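Local coordinates for protein lactaldehyde dehydrogenase (Methanocaldococcus jannaschii, PDB 3PQA) that oxidises lactaldehyde to lactate with NAD as the preferred coenzyme, a step in coenzyme F420 biosynthesis, and works as a homotetramer, at residues B[127-132]-B[456-461]; B[155-160]-B[449-454]; B[215-220]-B[234-239]; B[57-62]-B[104-109]; B[161-166]-B[192-197]. All blocks are in the same frame, centred on the assembly; numbering follows the deposited sequence. Where two conformers were deposited one is given.

Contact 1: residues B[127-132]-B[456-461]; sequences RREPVG and NIKTII
Lys458 NZ meets Glu129 OE2 at 2.8 Å, on the syn side of the carboxylate and 24° out of its plane. The anti lone pair of the same oxygen takes Arg127 NE at 2.9 Å, so one carboxylate oxygen joins two cations. With an alanine in place of Glu129, that guanidinium and ammonium, whose NE and NZ are 4.9 Å apart, would probably be left without the negative charge that reconciles them. Lys458 NZ has further partners in Leu414 O and Ala411 O of the second subunit. Packing is tight where the strands pair antiparallel: Arg127 with Lys458 and Glu129 with Asn456 form hydrogen-bonded pairs, and Arg128 with Ile457 the non-hydrogen-bonded pair between them. Strand 455-463 is an oligomerisation strand of the aldehyde dehydrogenase fold; its residues Thr459 to Ile461 pair in parallel with a strand of the second subunit. On the sheet face of Arg128, Ile457 CG1 rests 3.5 Å above the guanidinium plane, offset toward the rim, while Arg128 NE makes a salt bridge to Glu452. The watery side is at Asn456. Val131 CG1 lies 3.7 Å from Asn456 OD1, and one water links Asn456 ND2 to Pro130 O, another to Val131 O.

Contact 2: residues B[155-160]-B[449-454]; sequences IATGNV and YAMEEM
Met451 lays its whole side chain along the end of helix 145-156. Its CB touches Thr157 CG2 at 3.6 Å, and CG follows close to the same Thr157 methyl. Beyond it, SD comes to 4.0 Å from Ala156 CB. A bend at the last torsion (chi3 65°) then folds the Met451 CE methyl back onto both residues, 3.9 Å from Ala156 CB and 4.0 Å from Thr157 CG2. Thr157 CG2 also lies 3.5 Å from the backbone O of Met451, which makes this the closely packed centre of the contact. Thr157 OG1 is turned to its own helix and bonds to Pro153 O. The segments cover the last residues of helices 145-156 and 447-453 and those that follow. The first helix is closed by a Schellman motif, with Gly158 at positive phi as its C-prime residue, and that turn presents Asn159 to the second segment. Asn159 ND2 gives Met454 O a hydrogen bond of 3.0 Å (158° at the hydrogen), the acceptor close to the amide plane and the donor tilted 22° from the carbonyl plane; Asn159 OD1 accepts from Gly132 N. A leucine in place of Asn159 would probably cost Met454 O this donor and leave Gly132 N without its acceptor. Met454 CB packs 3.7 Å from Thr157 OG1, and the Met454 side chain is about 9 Å from that of Glu241, a probable active-site residue.

Contact 3: residues B[215-220]-B[234-239]; sequences NMISFT and GFKKIA
Met216 and Lys237 share one face of the sheet, their side chains crossing at a slant with CB atoms 4.0 Å apart. In one of the two conformers modelled for Met216, CG is anti to the backbone N (chi1 168°) and the chain is extended, which carries SD past Lys237 CB and sets CE 3.9 Å from Ala239 CB. Ile217 points to the other face, where its CG1 lies 3.6 Å from Lys236 CD; the lysine's aliphatic stem crosses the isoleucine branch obliquely. The strand segments run parallel, their axes 7° apart. Ile217 anchors the register, its N bonding to Lys237 O at 2.9 Å and its O accepting from Ala239 N at 2.8 Å. Strands 216-220 and 237-241 with helix 223-232 form a beta-alpha-beta unit of the Rossmann-like coenzyme domain; Phe219 packs against Val225, in helix 223-232 and part of the probable NAD site, and strand 237-241 ends at the probable catalytic Glu241. Each lysine thus lends methylene groups to apolar packing while its ammonium goes to backbone carbonyls. Lys236 NZ reaches Ala233 O and Val209 O. Lys237 NZ reaches Glu453 O at the end of helix 447-453, where the partial negative charge expected of a helix C-terminus would suit the cation.

Contact 4: residues B[57-62]-B[104-109]; sequences KRYNIL and LAAFYV
Arg58 NH2 bonds to Ala156 O, while NE and NH1 make weak bonds to Pro54 O and Leu53 O, and Val109 CG1 covers part of one face of the guanidinium, 4.0 Å above the plane and toward the rim. The group is thus tied to backbone oxygens just before its own helix and at the end of helix 145-156. The contact is an antiparallel helix pair of the aldehyde dehydrogenase coenzyme domain: segments 57-62 and 104-109 of helices 55-71 and 88-111 run at 170° to each other, their axes 8.4 Å apart. The small side chain of Ala106, whose CA is the one nearest that of Tyr59, is consistent with this close approach. Tyr59 CG stands anti to the backbone N (chi1 172°), which swings the ring alongside Ala106; CD1 comes to 3.3 Å from Ala106 O, met at the ring edge, and to 3.7 Å from Ala106 CB. Further out, the same ring turns its edge to the face of Phe107 in a T-shaped pair, centroids 5.8 Å apart and planes at 78°, in one of the two conformers modelled for Phe107. Lys110 adds a cation-pi contact to Tyr59, and Phe107 packs against Phe107 of the third subunit. Inward from these rings lies Leu62: its CB meets Ala106 CB at 3.9 Å, and its CD1 touches Ala105 CB at 3.9 Å and Val109 CG2 at 3.7 Å.

Contact 5: residues B[161-166]-B[192-197]; sequences IVHHPS and GVYNLL. With SO4 (sulfate ion), chain G.
His163 and Tyr194 both hold CG anti to the backbone N (chi1 171° in each), which sends their rings out on the same face of the sheet until their rims meet. His163 ND1 and Tyr194 OH are 2.7 Å apart in a hydrogen bond that either could donate. Leu196 CD1 sits over the face of the same imidazole, 3.8 Å from the ring centroid of His163 in a CH-pi contact, and Thr138 OG1 bonds to its NE2, so the ring is held at both nitrogens and on one face. Beneath the rings, strands 160-165 and 194-196 pair in parallel as the two strands of a beta-alpha-beta unit of the coenzyme domain. Ile161 O takes two donors from opposite faces of its plane, Asn195 N at 3.0 Å and Asn195 ND2 at 3.1 Å. Farther along, His164 ND1 donates to Leu197 O at 2.9 Å and His164 NE2 to sulfate O3 at 2.7 Å. The sulfate, probably from the crystallisation liquor, is also held by Gly201 N and Ser167 N, and the His164 side chain is about 9 Å from that of Val225 in the probable NAD site. With both ring nitrogens donating and an anion beside it, His164 is probably a cationic imidazolium here.

How the contacts relate
Contacts 1, 3 and 5 hold strands of one mixed sheet: contact 1 is antiparallel and only partly buried, contacts 3 and 5 are parallel and buried. Contact 2, buried, joins the ends of the helices that follow strand 122-138 and precede strand 455-463; Arg128 to Glu452 and Gly132 to Asn159 tie it to contact 1. Contact 4, partly buried, packs helices against contact 2 through Arg58 and Ala156. Chemistry follows place: ion pairs and water at the subunit-facing strands of contact 1, methionine packing and a helix-end amide bond in contact 2, apolar and aromatic packing in contact 4, which reaches the third subunit, lysine stems against apolar groups in contact 3 and hydrogen-bonded histidines in contact 5, both near the probable coenzyme site.

Contact 1: residues B[127-132]-B[456-461]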
# COMPACT_ATOMS: atom_id res chain seq x y z
N ARG B 127 -2.20 11.39 8.68
CA ARG B 127 -0.94 11.75 9.31
C ARG B 127 -0.86 10.85 10.54
O ARG B 127 -1.85 10.71 11.25
CB ARG B 127 -0.97 13.23 9.69
CG ARG B 127 0.13 13.72 10.60
CD ARG B 127 -0.03 15.23 10.82
NE ARG B 127 0.88 15.75 11.85
CZ ARG B 127 2.13 16.12 11.62
NH1 ARG B 127 2.65 16.04 10.39
NH2 ARG B 127 2.88 16.57 12.61
N ARG B 128 0.29 10.23 10.77
CA ARG B 128 0.50 9.42 11.97
C ARG B 128 1.14 10.35 13.02
O ARG B 128 2.02 11.14 12.70
CB ARG B 128 1.41 8.20 11.69
CG ARG B 128 0.90 7.14 10.68
CD ARG B 128 -0.45 6.57 11.03
NE ARG B 128 -0.87 5.38 10.27
CZ ARG B 128 -1.57 5.35 9.12
NH1 ARG B 128 -1.92 6.46 8.46
NH2 ARG B 128 -1.92 4.17 8.62
N GLU B 129 0.66 10.27 14.26
CA GLU B 129 1.23 11.04 15.38
C GLU B 129 1.49 10.12 16.57
O GLU B 129 0.84 9.09 16.69
CB GLU B 129 0.30 12.19 15.79
CG GLU B 129 0.09 13.21 14.66
CD GLU B 129 -0.67 14.45 15.07
OE1 GLU B 129 -1.30 14.45 16.16
OE2 GLU B 129 -0.67 15.42 14.28
N PRO B 130 2.44 10.47 17.46
CA PRO B 130 2.70 9.55 18.58
C PRO B 130 1.51 9.28 19.50
O PRO B 130 0.70 10.17 19.73
CB PRO B 130 3.78 10.27 19.40
CG PRO B 130 3.75 11.71 18.94
CD PRO B 130 3.31 11.67 17.51
N VAL B 131 1.46 8.08 20.06
CA VAL B 131 0.47 7.79 21.09
C VAL B 131 0.72 8.58 22.37
O VAL B 131 -0.23 8.89 23.10
CB VAL B 131 0.39 6.28 21.39
CG1 VAL B 131 -0.23 5.55 20.21
CG2 VAL B 131 1.77 5.70 21.75
N GLY B 132 1.98 8.91 22.63
CA GLY B 132 2.36 9.74 23.78
C GLY B 132 3.51 9.08 24.53
O GLY B 132 4.66 9.07 24.05
N ASN B 456 -1.07 7.14 16.39
CA ASN B 456 -2.50 7.31 16.12
C ASN B 456 -2.67 7.99 14.78
O ASN B 456 -1.87 8.84 14.41
CB ASN B 456 -3.13 8.20 17.20
CG ASN B 456 -3.21 7.51 18.55
OD1 ASN B 456 -3.54 6.33 18.66
ND2 ASN B 456 -2.92 8.27 19.61
N ILE B 457 -3.73 7.62 14.07
CA ILE B 457 -4.05 8.28 12.80
C ILE B 457 -4.75 9.61 13.07
O ILE B 457 -5.57 9.74 14.01
CB ILE B 457 -4.93 7.39 11.89
CG1 ILE B 457 -4.16 6.13 11.47
CG2 ILE B 457 -5.37 8.18 10.62
CD1 ILE B 457 -5.04 5.06 10.76
N LYS B 458 -4.40 10.62 12.27
CA LYS B 458 -5.14 11.87 12.21
C LYS B 458 -5.58 12.01 10.78
O LYS B 458 -4.76 11.89 9.87
CB LYS B 458 -4.26 13.07 12.62
CG LYS B 458 -4.94 14.43 12.40
CD LYS B 458 -4.04 15.60 12.81
CE LYS B 458 -4.00 15.79 14.33
NZ LYS B 458 -3.00 16.86 14.70
N THR B 459 -6.87 12.23 10.58
CA THR B 459 -7.43 12.45 9.25
C THR B 459 -7.65 13.94 9.09
O THR B 459 -8.32 14.57 9.92
CB THR B 459 -8.75 11.70 9.07
OG1 THR B 459 -8.54 10.32 9.42
CG2 THR B 459 -9.27 11.84 7.62
N ILE B 460 -7.07 14.53 8.04
CA ILE B 460 -7.13 15.97 7.82
C ILE B 460 -7.93 16.17 6.54
O ILE B 460 -7.67 15.49 5.53
CB ILE B 460 -5.72 16.60 7.70
CG1 ILE B 460 -4.93 16.36 8.99
CG2 ILE B 460 -5.81 18.10 7.39
CD1 ILE B 460 -3.44 16.67 8.90
N ILE B 461 -8.92 17.05 6.58
CA ILE B 461 -9.81 17.27 5.43
C ILE B 461 -9.73 18.74 5.07
O ILE B 461 -10.11 19.59 5.88
CB ILE B 461 -11.27 16.88 5.76
CG1 ILE B 461 -11.37 15.41 6.19
CG2 ILE B 461 -12.23 17.16 4.60
CD1 ILE B 461 -11.40 15.24 7.73
O HOH W 1 -1.36 17.02 17.37
O HOH W 2 -2.01 10.95 19.12
O HOH W 3 -2.81 8.05 22.54

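Contact 2: residues B[155-160]-B[449-454]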
# COMPACT_ATOMS: atom_id res chain seq x y z
N ILE B 155 10.82 5.53 19.23
CA ILE B 155 11.58 6.72 18.86
C ILE B 155 11.17 7.20 17.45
O ILE B 155 10.91 8.39 17.23
CB ILE B 155 13.11 6.47 18.94
CG1 ILE B 155 13.56 6.25 20.39
CG2 ILE B 155 13.91 7.64 18.32
CD1 ILE B 155 15.02 5.84 20.51
N ALA B 156 11.08 6.25 16.53
CA ALA B 156 10.71 6.56 15.15
C ALA B 156 9.38 7.30 15.02
O ALA B 156 9.21 8.10 14.09
CB ALA B 156 10.69 5.29 14.31
N THR B 157 8.44 7.00 15.93
CA THR B 157 7.08 7.56 15.89
C THR B 157 6.87 8.74 16.86
O THR B 157 5.75 9.20 17.04
CB THR B 157 6.02 6.45 16.09
OG1 THR B 157 6.33 5.67 17.26
CG2 THR B 157 5.98 5.52 14.88
N GLY B 158 7.95 9.22 17.48
CA GLY B 158 7.90 10.46 18.29
C GLY B 158 7.34 10.32 19.69
O GLY B 158 6.82 11.29 20.25
N ASN B 159 7.47 9.13 20.27
CA ASN B 159 7.00 8.83 21.61
C ASN B 159 8.09 8.99 22.65
O ASN B 159 9.24 8.71 22.39
CB ASN B 159 6.51 7.39 21.68
CG ASN B 159 5.32 7.14 20.81
OD1 ASN B 159 4.22 7.57 21.14
ND2 ASN B 159 5.52 6.44 19.71
N VAL B 160 7.68 9.42 23.84
CA VAL B 160 8.50 9.29 25.04
C VAL B 160 8.38 7.83 25.51
O VAL B 160 7.33 7.21 25.36
CB VAL B 160 7.99 10.26 26.12
CG1 VAL B 160 8.64 9.99 27.47
CG2 VAL B 160 8.28 11.70 25.67
N TYR B 449 5.36 -2.54 11.70
CA TYR B 449 4.08 -2.89 12.32
C TYR B 449 3.97 -2.28 13.70
O TYR B 449 2.91 -1.76 14.04
CB TYR B 449 3.91 -4.42 12.35
CG TYR B 449 4.12 -4.95 10.94
CD1 TYR B 449 3.09 -4.88 10.01
CD2 TYR B 449 5.37 -5.43 10.52
CE1 TYR B 449 3.29 -5.32 8.69
CE2 TYR B 449 5.57 -5.87 9.21
CZ TYR B 449 4.53 -5.81 8.32
OH TYR B 449 4.73 -6.22 7.02
N ALA B 450 5.06 -2.30 14.47
CA ALA B 450 5.07 -1.67 15.79
C ALA B 450 4.87 -0.16 15.67
O ALA B 450 4.17 0.45 16.50
CB ALA B 450 6.36 -1.98 16.52
N MET B 451 5.45 0.45 14.64
CA MET B 451 5.29 1.89 14.42
C MET B 451 3.81 2.24 14.26
O MET B 451 3.32 3.23 14.84
CB MET B 451 6.11 2.38 13.22
CG MET B 451 7.62 2.45 13.47
SD MET B 451 8.60 2.84 11.96
CE MET B 451 8.05 4.54 11.55
N GLU B 452 3.09 1.41 13.51
CA GLU B 452 1.66 1.62 13.36
C GLU B 452 0.89 1.51 14.68
O GLU B 452 -0.04 2.30 14.91
CB GLU B 452 1.07 0.69 12.28
CG GLU B 452 -0.41 0.96 11.98
CD GLU B 452 -0.68 2.34 11.35
OE1 GLU B 452 0.29 3.02 10.94
OE2 GLU B 452 -1.86 2.76 11.27
N GLU B 453 1.26 0.55 15.53
CA GLU B 453 0.64 0.36 16.86
C GLU B 453 0.97 1.54 17.77
O GLU B 453 0.16 1.94 18.58
CB GLU B 453 1.14 -0.92 17.54
CG GLU B 453 1.08 -2.19 16.69
CD GLU B 453 -0.26 -2.90 16.71
OE1 GLU B 453 -1.19 -2.41 17.39
OE2 GLU B 453 -0.36 -3.96 16.02
N MET B 454 2.18 2.08 17.61
CA MET B 454 2.69 3.14 18.48
C MET B 454 2.36 4.56 18.00
O MET B 454 2.88 5.55 18.52
CB MET B 454 4.21 2.96 18.69
CG MET B 454 4.56 1.69 19.53
SD MET B 454 6.34 1.44 19.73
CE MET B 454 6.36 -0.01 20.82

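Contact 3: residues B[215-220]-B[234-239]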
# COMPACT_ATOMS: atom_id res chain seq x y z
N ASN B 215 0.32 6.04 27.80
CA ASN B 215 -0.68 5.99 26.73
C ASN B 215 -0.82 4.63 26.06
O ASN B 215 -1.86 4.32 25.45
CB ASN B 215 -0.36 7.07 25.69
CG ASN B 215 -0.47 8.48 26.27
OD1 ASN B 215 0.53 9.15 26.49
ND2 ASN B 215 -1.70 8.90 26.56
N MET B 216 0.24 3.84 26.16
CA MET B 216 0.30 2.54 25.49
C MET B 216 1.21 1.61 26.26
O MET B 216 2.25 2.04 26.78
CB MET B 216 0.79 2.70 24.05
CG MET B 216 1.17 1.39 23.38
SD MET B 216 1.22 1.52 21.60
CE MET B 216 1.64 -0.20 21.22
N ILE B 217 0.82 0.34 26.34
CA ILE B 217 1.65 -0.70 26.93
C ILE B 217 2.03 -1.67 25.83
O ILE B 217 1.18 -2.13 25.06
CB ILE B 217 0.91 -1.48 28.07
CG1 ILE B 217 0.48 -0.53 29.19
CG2 ILE B 217 1.77 -2.64 28.61
CD1 ILE B 217 1.61 0.27 29.78
N SER B 218 3.33 -1.95 25.75
CA SER B 218 3.85 -2.98 24.88
C SER B 218 4.66 -3.91 25.75
O SER B 218 5.74 -3.54 26.26
CB SER B 218 4.74 -2.38 23.80
OG SER B 218 5.19 -3.38 22.91
N PHE B 219 4.14 -5.13 25.91
CA PHE B 219 4.69 -6.12 26.84
C PHE B 219 5.03 -7.38 26.08
O PHE B 219 4.22 -7.85 25.26
CB PHE B 219 3.66 -6.47 27.92
CG PHE B 219 4.03 -7.67 28.76
CD1 PHE B 219 4.87 -7.52 29.85
CD2 PHE B 219 3.53 -8.94 28.46
CE1 PHE B 219 5.23 -8.62 30.64
CE2 PHE B 219 3.88 -10.04 29.24
CZ PHE B 219 4.74 -9.88 30.33
N THR B 220 6.22 -7.93 26.35
CA THR B 220 6.62 -9.25 25.84
C THR B 220 6.99 -10.10 27.06
O THR B 220 7.80 -9.67 27.89
CB THR B 220 7.82 -9.14 24.85
OG1 THR B 220 7.45 -8.30 23.76
CG2 THR B 220 8.21 -10.52 24.27
N GLY B 234 -6.49 -0.52 31.70
CA GLY B 234 -7.50 0.53 31.54
C GLY B 234 -7.48 1.10 30.14
O GLY B 234 -7.21 0.39 29.16
N PHE B 235 -7.76 2.40 30.04
CA PHE B 235 -7.87 3.08 28.75
C PHE B 235 -6.48 3.39 28.15
O PHE B 235 -6.01 4.52 28.20
CB PHE B 235 -8.69 4.36 28.92
CG PHE B 235 -9.42 4.82 27.68
CD1 PHE B 235 -8.79 4.84 26.44
CD2 PHE B 235 -10.73 5.28 27.77
CE1 PHE B 235 -9.46 5.29 25.30
CE2 PHE B 235 -11.40 5.73 26.64
CZ PHE B 235 -10.77 5.74 25.41
N LYS B 236 -5.86 2.37 27.58
CA LYS B 236 -4.55 2.48 26.95
C LYS B 236 -4.62 1.61 25.71
O LYS B 236 -5.39 0.65 25.68
CB LYS B 236 -3.47 1.89 27.86
CG LYS B 236 -3.16 2.66 29.12
CD LYS B 236 -1.95 2.04 29.84
CE LYS B 236 -1.59 2.83 31.08
NZ LYS B 236 -2.71 2.85 32.05
N LYS B 237 -3.79 1.93 24.71
CA LYS B 237 -3.49 0.99 23.62
C LYS B 237 -2.64 -0.12 24.20
O LYS B 237 -1.79 0.14 25.05
CB LYS B 237 -2.72 1.69 22.49
CG LYS B 237 -3.60 2.32 21.41
CD LYS B 237 -2.80 2.76 20.16
CE LYS B 237 -2.83 1.72 19.03
NZ LYS B 237 -2.43 2.32 17.70
N ILE B 238 -2.89 -1.36 23.78
CA ILE B 238 -2.20 -2.52 24.33
C ILE B 238 -1.66 -3.41 23.23
O ILE B 238 -2.40 -3.83 22.34
CB ILE B 238 -3.16 -3.38 25.21
CG1 ILE B 238 -3.74 -2.55 26.34
CG2 ILE B 238 -2.43 -4.61 25.77
CD1 ILE B 238 -4.95 -3.18 27.01
N ALA B 239 -0.36 -3.70 23.30
CA ALA B 239 0.28 -4.71 22.45
C ALA B 239 0.91 -5.76 23.35
O ALA B 239 1.60 -5.43 24.31
CB ALA B 239 1.32 -4.05 21.54

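Contact 4: residues B[57-62]-B[104-109]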
# COMPACT_ATOMS: atom_id res chain seq x y z
N LYS B 57 16.45 14.20 12.75
CA LYS B 57 16.93 13.95 14.11
C LYS B 57 16.65 12.52 14.59
O LYS B 57 17.55 11.83 15.08
CB LYS B 57 16.37 14.98 15.09
CG LYS B 57 17.11 14.98 16.41
CD LYS B 57 17.23 16.38 17.00
CE LYS B 57 18.33 17.19 16.33
NZ LYS B 57 18.68 18.34 17.22
N ARG B 58 15.40 12.07 14.43
CA ARG B 58 15.05 10.68 14.74
C ARG B 58 15.92 9.68 13.97
O ARG B 58 16.43 8.71 14.56
CB ARG B 58 13.56 10.42 14.49
CG ARG B 58 12.66 10.92 15.59
CD ARG B 58 11.21 10.84 15.17
NE ARG B 58 10.82 11.96 14.31
CZ ARG B 58 9.70 12.01 13.59
NH1 ARG B 58 9.44 13.09 12.86
NH2 ARG B 58 8.85 10.99 13.60
N TYR B 59 16.07 9.92 12.67
CA TYR B 59 16.90 9.07 11.82
C TYR B 59 18.33 9.01 12.39
O TYR B 59 18.89 7.92 12.58
CB TYR B 59 16.90 9.61 10.38
CG TYR B 59 17.88 8.92 9.46
CD1 TYR B 59 17.51 7.78 8.75
CD2 TYR B 59 19.17 9.41 9.31
CE1 TYR B 59 18.42 7.14 7.90
CE2 TYR B 59 20.09 8.78 8.47
CZ TYR B 59 19.71 7.65 7.77
OH TYR B 59 20.62 7.03 6.95
N ASN B 60 18.89 10.18 12.67
CA ASN B 60 20.26 10.26 13.18
C ASN B 60 20.45 9.52 14.50
O ASN B 60 21.44 8.79 14.67
CB ASN B 60 20.72 11.71 13.33
CG ASN B 60 21.00 12.36 11.99
OD1 ASN B 60 21.24 11.67 10.99
ND2 ASN B 60 20.98 13.70 11.95
N ILE B 61 19.49 9.70 15.41
CA ILE B 61 19.53 9.04 16.73
C ILE B 61 19.49 7.53 16.56
O ILE B 61 20.29 6.80 17.16
CB ILE B 61 18.37 9.50 17.64
CG1 ILE B 61 18.59 10.93 18.10
CG2 ILE B 61 18.23 8.57 18.85
CD1 ILE B 61 17.34 11.58 18.65
N LEU B 62 18.57 7.06 15.72
CA LEU B 62 18.44 5.61 15.48
C LEU B 62 19.72 5.02 14.85
O LEU B 62 20.21 3.97 15.29
CB LEU B 62 17.19 5.32 14.63
CG LEU B 62 15.88 5.61 15.40
CD1 LEU B 62 14.68 5.71 14.46
CD2 LEU B 62 15.62 4.60 16.53
N LEU B 104 16.49 -0.38 10.60
CA LEU B 104 15.22 -0.47 9.90
C LEU B 104 14.26 0.60 10.39
O LEU B 104 13.51 1.19 9.60
CB LEU B 104 14.60 -1.86 10.05
CG LEU B 104 13.52 -2.20 9.01
CD1 LEU B 104 14.05 -2.05 7.59
CD2 LEU B 104 12.99 -3.61 9.24
N ALA B 105 14.27 0.87 11.70
CA ALA B 105 13.46 1.97 12.21
C ALA B 105 13.88 3.31 11.60
O ALA B 105 13.02 4.12 11.24
CB ALA B 105 13.56 2.02 13.71
N ALA B 106 15.20 3.54 11.51
CA ALA B 106 15.75 4.73 10.84
C ALA B 106 15.19 4.90 9.42
O ALA B 106 14.74 6.00 9.04
CB ALA B 106 17.27 4.68 10.82
N PHE B 107 15.20 3.82 8.65
CA PHE B 107 14.70 3.96 7.29
C PHE B 107 13.19 4.16 7.24
O PHE B 107 12.73 4.98 6.43
CB PHE B 107 15.25 2.91 6.34
CG PHE B 107 16.67 3.19 5.92
CD1 PHE B 107 16.94 3.81 4.72
CD2 PHE B 107 17.73 2.89 6.77
CE1 PHE B 107 18.25 4.08 4.34
CE2 PHE B 107 19.03 3.16 6.40
CZ PHE B 107 19.29 3.76 5.18
N TYR B 108 12.43 3.52 8.13
CA TYR B 108 10.99 3.78 8.18
C TYR B 108 10.59 5.18 8.68
O TYR B 108 9.51 5.68 8.32
CB TYR B 108 10.24 2.65 8.89
CG TYR B 108 9.94 1.51 7.93
CD1 TYR B 108 9.04 1.68 6.87
CD2 TYR B 108 10.56 0.26 8.08
CE1 TYR B 108 8.75 0.64 5.97
CE2 TYR B 108 10.29 -0.79 7.18
CZ TYR B 108 9.38 -0.58 6.13
OH TYR B 108 9.12 -1.61 5.26
N VAL B 109 11.44 5.85 9.47
CA VAL B 109 11.14 7.25 9.81
C VAL B 109 11.06 8.07 8.53
O VAL B 109 10.23 8.98 8.39
CB VAL B 109 12.17 7.92 10.77
CG1 VAL B 109 11.72 9.35 11.08
CG2 VAL B 109 12.29 7.17 12.03

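Contact 5: residues B[161-166]-B[192-197]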
# COMPACT_ATOMS: atom_id res chain seq x y z
N ILE B 161 9.46 7.30 26.09
CA ILE B 161 9.49 5.91 26.54
C ILE B 161 9.80 5.75 28.04
O ILE B 161 10.74 6.36 28.55
CB ILE B 161 10.54 5.13 25.76
CG1 ILE B 161 10.29 5.26 24.25
CG2 ILE B 161 10.56 3.66 26.20
CD1 ILE B 161 11.54 4.94 23.41
N VAL B 162 9.00 4.93 28.73
CA VAL B 162 9.39 4.39 30.04
C VAL B 162 9.50 2.88 29.89
O VAL B 162 8.58 2.22 29.39
CB VAL B 162 8.43 4.81 31.18
CG1 VAL B 162 8.52 6.33 31.43
CG2 VAL B 162 6.99 4.39 30.89
N HIS B 163 10.65 2.36 30.27
CA HIS B 163 11.03 1.01 29.88
C HIS B 163 11.46 0.21 31.09
O HIS B 163 12.47 0.56 31.72
CB HIS B 163 12.16 1.10 28.85
CG HIS B 163 12.79 -0.21 28.50
ND1 HIS B 163 14.05 -0.30 27.95
CD2 HIS B 163 12.34 -1.49 28.63
CE1 HIS B 163 14.35 -1.57 27.74
NE2 HIS B 163 13.32 -2.31 28.13
N HIS B 164 10.70 -0.83 31.43
CA HIS B 164 11.11 -1.78 32.45
C HIS B 164 11.67 -3.07 31.84
O HIS B 164 10.93 -3.82 31.20
CB HIS B 164 9.97 -2.12 33.40
CG HIS B 164 10.34 -3.20 34.38
ND1 HIS B 164 11.11 -2.95 35.50
CD2 HIS B 164 10.11 -4.53 34.37
CE1 HIS B 164 11.30 -4.08 36.16
NE2 HIS B 164 10.71 -5.05 35.50
N PRO B 165 12.96 -3.35 32.05
CA PRO B 165 13.57 -4.59 31.57
C PRO B 165 13.40 -5.69 32.62
O PRO B 165 13.32 -5.40 33.82
CB PRO B 165 15.04 -4.20 31.44
CG PRO B 165 15.25 -3.23 32.56
CD PRO B 165 13.93 -2.52 32.80
N SER B 166 13.36 -6.95 32.19
CA SER B 166 13.28 -8.05 33.14
C SER B 166 14.49 -8.04 34.08
O SER B 166 15.63 -7.93 33.62
CB SER B 166 13.24 -9.39 32.40
OG SER B 166 13.35 -10.46 33.33
N GLY B 192 15.45 12.87 29.24
CA GLY B 192 14.14 12.49 29.77
C GLY B 192 13.15 11.87 28.80
O GLY B 192 12.09 11.39 29.21
N VAL B 193 13.48 11.87 27.51
CA VAL B 193 12.63 11.23 26.50
C VAL B 193 12.66 9.69 26.55
O VAL B 193 11.72 9.03 26.10
CB VAL B 193 12.92 11.72 25.04
CG1 VAL B 193 12.84 13.24 24.94
CG2 VAL B 193 14.25 11.18 24.54
N TYR B 194 13.74 9.14 27.10
CA TYR B 194 13.87 7.69 27.31
C TYR B 194 14.30 7.41 28.75
O TYR B 194 15.29 7.97 29.23
CB TYR B 194 14.85 7.05 26.32
CG TYR B 194 15.14 5.62 26.70
CD1 TYR B 194 14.27 4.59 26.32
CD2 TYR B 194 16.23 5.30 27.51
CE1 TYR B 194 14.51 3.27 26.70
CE2 TYR B 194 16.48 3.99 27.91
CZ TYR B 194 15.63 2.98 27.51
OH TYR B 194 15.87 1.68 27.90
N ASN B 195 13.56 6.52 29.41
CA ASN B 195 13.78 6.25 30.83
C ASN B 195 13.80 4.75 31.14
O ASN B 195 12.77 4.09 31.06
CB ASN B 195 12.69 6.93 31.67
CG ASN B 195 12.50 8.41 31.32
OD1 ASN B 195 13.11 9.28 31.94
ND2 ASN B 195 11.64 8.70 30.34
N LEU B 196 14.97 4.24 31.51
CA LEU B 196 15.07 2.85 31.94
C LEU B 196 14.77 2.77 33.43
O LEU B 196 15.42 3.43 34.25
CB LEU B 196 16.45 2.27 31.63
CG LEU B 196 16.63 0.76 31.84
CD1 LEU B 196 15.98 -0.10 30.73
CD2 LEU B 196 18.12 0.43 31.97
N LEU B 197 13.75 1.98 33.77
CA LEU B 197 13.27 1.84 35.15
C LEU B 197 13.45 0.39 35.63
O LEU B 197 12.66 -0.51 35.29
CB LEU B 197 11.80 2.27 35.24
CG LEU B 197 11.38 3.63 34.67
CD1 LEU B 197 9.92 3.90 35.00
CD2 LEU B 197 12.29 4.75 35.20
S SO4 G . 10.94 -8.75 36.96
O1 SO4 G . 11.74 -9.90 36.52
O2 SO4 G . 11.11 -8.52 38.39
O3 SO4 G . 11.39 -7.58 36.23
O4 SO4 G . 9.53 -9.00 36.69